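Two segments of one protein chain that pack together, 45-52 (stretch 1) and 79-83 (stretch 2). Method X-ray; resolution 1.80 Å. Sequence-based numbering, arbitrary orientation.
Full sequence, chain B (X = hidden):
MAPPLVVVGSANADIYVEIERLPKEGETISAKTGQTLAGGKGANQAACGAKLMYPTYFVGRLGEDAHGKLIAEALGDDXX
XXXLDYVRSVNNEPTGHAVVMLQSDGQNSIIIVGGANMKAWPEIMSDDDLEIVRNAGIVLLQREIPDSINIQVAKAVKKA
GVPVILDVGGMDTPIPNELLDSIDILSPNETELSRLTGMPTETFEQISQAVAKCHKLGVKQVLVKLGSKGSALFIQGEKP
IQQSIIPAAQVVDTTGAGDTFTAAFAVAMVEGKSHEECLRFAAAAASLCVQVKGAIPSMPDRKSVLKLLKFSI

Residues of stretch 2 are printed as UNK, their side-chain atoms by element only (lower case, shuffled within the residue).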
# COMPACT_ATOMS: atom_id res chain seq x y z
N GLN B 45 -10.18 -7.97 15.32
CA GLN B 45 -11.03 -8.49 16.38
C GLN B 45 -12.34 -9.06 15.84
O GLN B 45 -12.80 -10.11 16.30
CB GLN B 45 -11.25 -7.39 17.43
CG GLN B 45 -9.93 -7.10 18.12
CD GLN B 45 -10.01 -6.03 19.19
OE1 GLN B 45 -11.09 -5.63 19.62
NE2 GLN B 45 -8.85 -5.57 19.64
N ALA B 46 -12.92 -8.40 14.83
CA ALA B 46 -14.14 -8.91 14.22
C ALA B 46 -13.86 -10.23 13.49
O ALA B 46 -14.65 -11.18 13.59
CB ALA B 46 -14.74 -7.89 13.25
N ALA B 47 -12.76 -10.27 12.74
CA ALA B 47 -12.40 -11.52 12.06
C ALA B 47 -12.24 -12.68 13.04
O ALA B 47 -12.70 -13.80 12.79
CB ALA B 47 -11.13 -11.35 11.25
N CYS B 48 -11.61 -12.40 14.18
CA CYS B 48 -11.44 -13.42 15.21
C CYS B 48 -12.76 -13.96 15.72
O CYS B 48 -12.99 -15.17 15.75
CB CYS B 48 -10.61 -12.85 16.35
SG CYS B 48 -10.45 -13.97 17.74
N GLY B 49 -13.64 -13.04 16.12
CA GLY B 49 -14.95 -13.41 16.59
C GLY B 49 -15.68 -14.28 15.59
O GLY B 49 -16.22 -15.31 15.95
N ALA B 50 -15.69 -13.85 14.33
CA ALA B 50 -16.38 -14.58 13.25
C ALA B 50 -15.80 -15.98 13.07
O ALA B 50 -16.56 -16.92 13.00
CB ALA B 50 -16.29 -13.80 11.97
N LYS B 51 -14.48 -16.12 13.12
CA LYS B 51 -13.81 -17.43 12.97
C LYS B 51 -14.09 -18.35 14.16
O LYS B 51 -14.08 -19.53 13.98
CB LYS B 51 -12.30 -17.27 12.79
CG LYS B 51 -11.90 -16.64 11.47
CD LYS B 51 -10.70 -17.31 10.88
CE LYS B 51 -10.00 -16.52 9.81
NZ LYS B 51 -8.74 -17.18 9.42
N LEU B 52 -14.42 -17.79 15.32
CA LEU B 52 -14.76 -18.57 16.54
C LEU B 52 -16.25 -18.95 16.55
O LEU B 52 -16.69 -19.40 17.57
CB LEU B 52 -14.39 -17.79 17.80
CG LEU B 52 -12.91 -17.54 18.03
CD1 LEU B 52 -12.71 -16.65 19.23
CD2 LEU B 52 -12.13 -18.83 18.21
N UNK B 79 -14.70 -14.85 3.24
CA UNK B 79 -13.57 -14.87 4.14
C UNK B 79 -13.98 -15.34 5.52
O UNK B 79 -14.38 -16.49 5.70
N UNK B 80 -13.91 -14.44 6.49
CA UNK B 80 -14.17 -14.83 7.88
C UNK B 80 -15.65 -14.98 8.23
O UNK B 80 -15.98 -15.64 9.21
s UNK B 80 -11.77 -13.66 8.63
c UNK B 80 -13.53 -13.82 8.83
N UNK B 81 -16.54 -14.34 7.47
CA UNK B 81 -17.95 -14.47 7.79
C UNK B 81 -18.47 -13.39 8.73
O UNK B 81 -19.48 -13.55 9.41
N UNK B 82 -17.75 -12.27 8.77
CA UNK B 82 -18.20 -11.12 9.55
C UNK B 82 -19.42 -10.51 8.87
O UNK B 82 -19.45 -10.38 7.65
c UNK B 82 -15.83 -10.64 10.33
c UNK B 82 -17.60 -8.80 10.40
c UNK B 82 -17.09 -10.05 9.66
N UNK B 83 -20.46 -10.16 9.64
CA UNK B 83 -21.56 -9.39 9.08
C UNK B 83 -21.11 -7.96 8.83
O UNK B 83 -20.69 -7.26 9.76
n UNK B 83 -24.59 -12.61 10.03
c UNK B 83 -22.78 -9.41 10.01
c UNK B 83 -23.63 -12.82 10.93
c UNK B 83 -23.39 -10.77 10.15
c UNK B 83 -24.46 -11.33 9.53
n UNK B 83 -22.90 -11.72 11.01

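Position 79 has backbone atoms and nothing beyond CA. Nothing of it lies within contact range of stretch 1. The absence of a CB identifies Gly 79.

Position 80 carries two side-chain atoms, one carbon and one sulfur. The carbon is CB, and the sulfur is bonded directly to it in an unbranched line. Its CA-to-CB bond points toward the helix, and the sulfur lies 3.6 Å from Ala 47 CB and also 3.6 Å from Lys 51 CE. One carbon followed by a terminal sulfur is cysteine: Cys 80, with chi1 at -59° (m). Its SG therefore touches two residues spaced one helical turn apart, while its CB lies 4.2 Å from Ala 50 CB and its backbone O approaches Ala 50 CB to 3.3 Å.

Position 81 again lacks any atom beyond CA, which makes it Gly 81. The backbone supports the reading independently: phi/psi of 91/22 would jam a CB against the carbonyl O of Cys 80. Its contact with stretch 1 is slight, with its C atom 3.9 Å from Ala 50 CB.

Position 82 has three side-chain carbons and no heteroatom. One carbon, bonded to CA, carries the other two, so the branch is at CB. One terminal carbon lies 3.5 Å from Ala 46 O and 3.6 Å from Ala 50 CB; the other is 4.1 Å from Ala 46 CB. A three-carbon side chain branched at CB is valine: Val 82, chi1 176° (t). The first of these methyls is CG2, the second CG1.

Position 83 has four carbons and two nitrogens: a CB followed by a five-membered ring of three carbons and two nitrogens. This is an imidazole, hence His 83. The nearest approach of the His 83 side chain to stretch 1 is 7.0 Å, from ND1 to Ala 50 CB, so the ring takes no part in the contact.

The contact is apolar packing against one face of a helix, with no hydrogen bond between the stretches. Within the helix, Ala 50 N donates to Ala 46 O (3.0 Å) and Lys 51 N to Ala 47 O (2.9 Å), so the backbone polar groups at these steps are paired internally. The small alanine side chains allow close approach: the CA atoms of Ala 47 and Cys 80 are 5.6 Å apart, those of Ala 50 and Val 82 5.4 Å. Ala 50 CB meets Cys 80, Gly 81 and Val 82, and the two stretches together bury 260 Å².

Stretch 2, residues 79-83: GCGVH
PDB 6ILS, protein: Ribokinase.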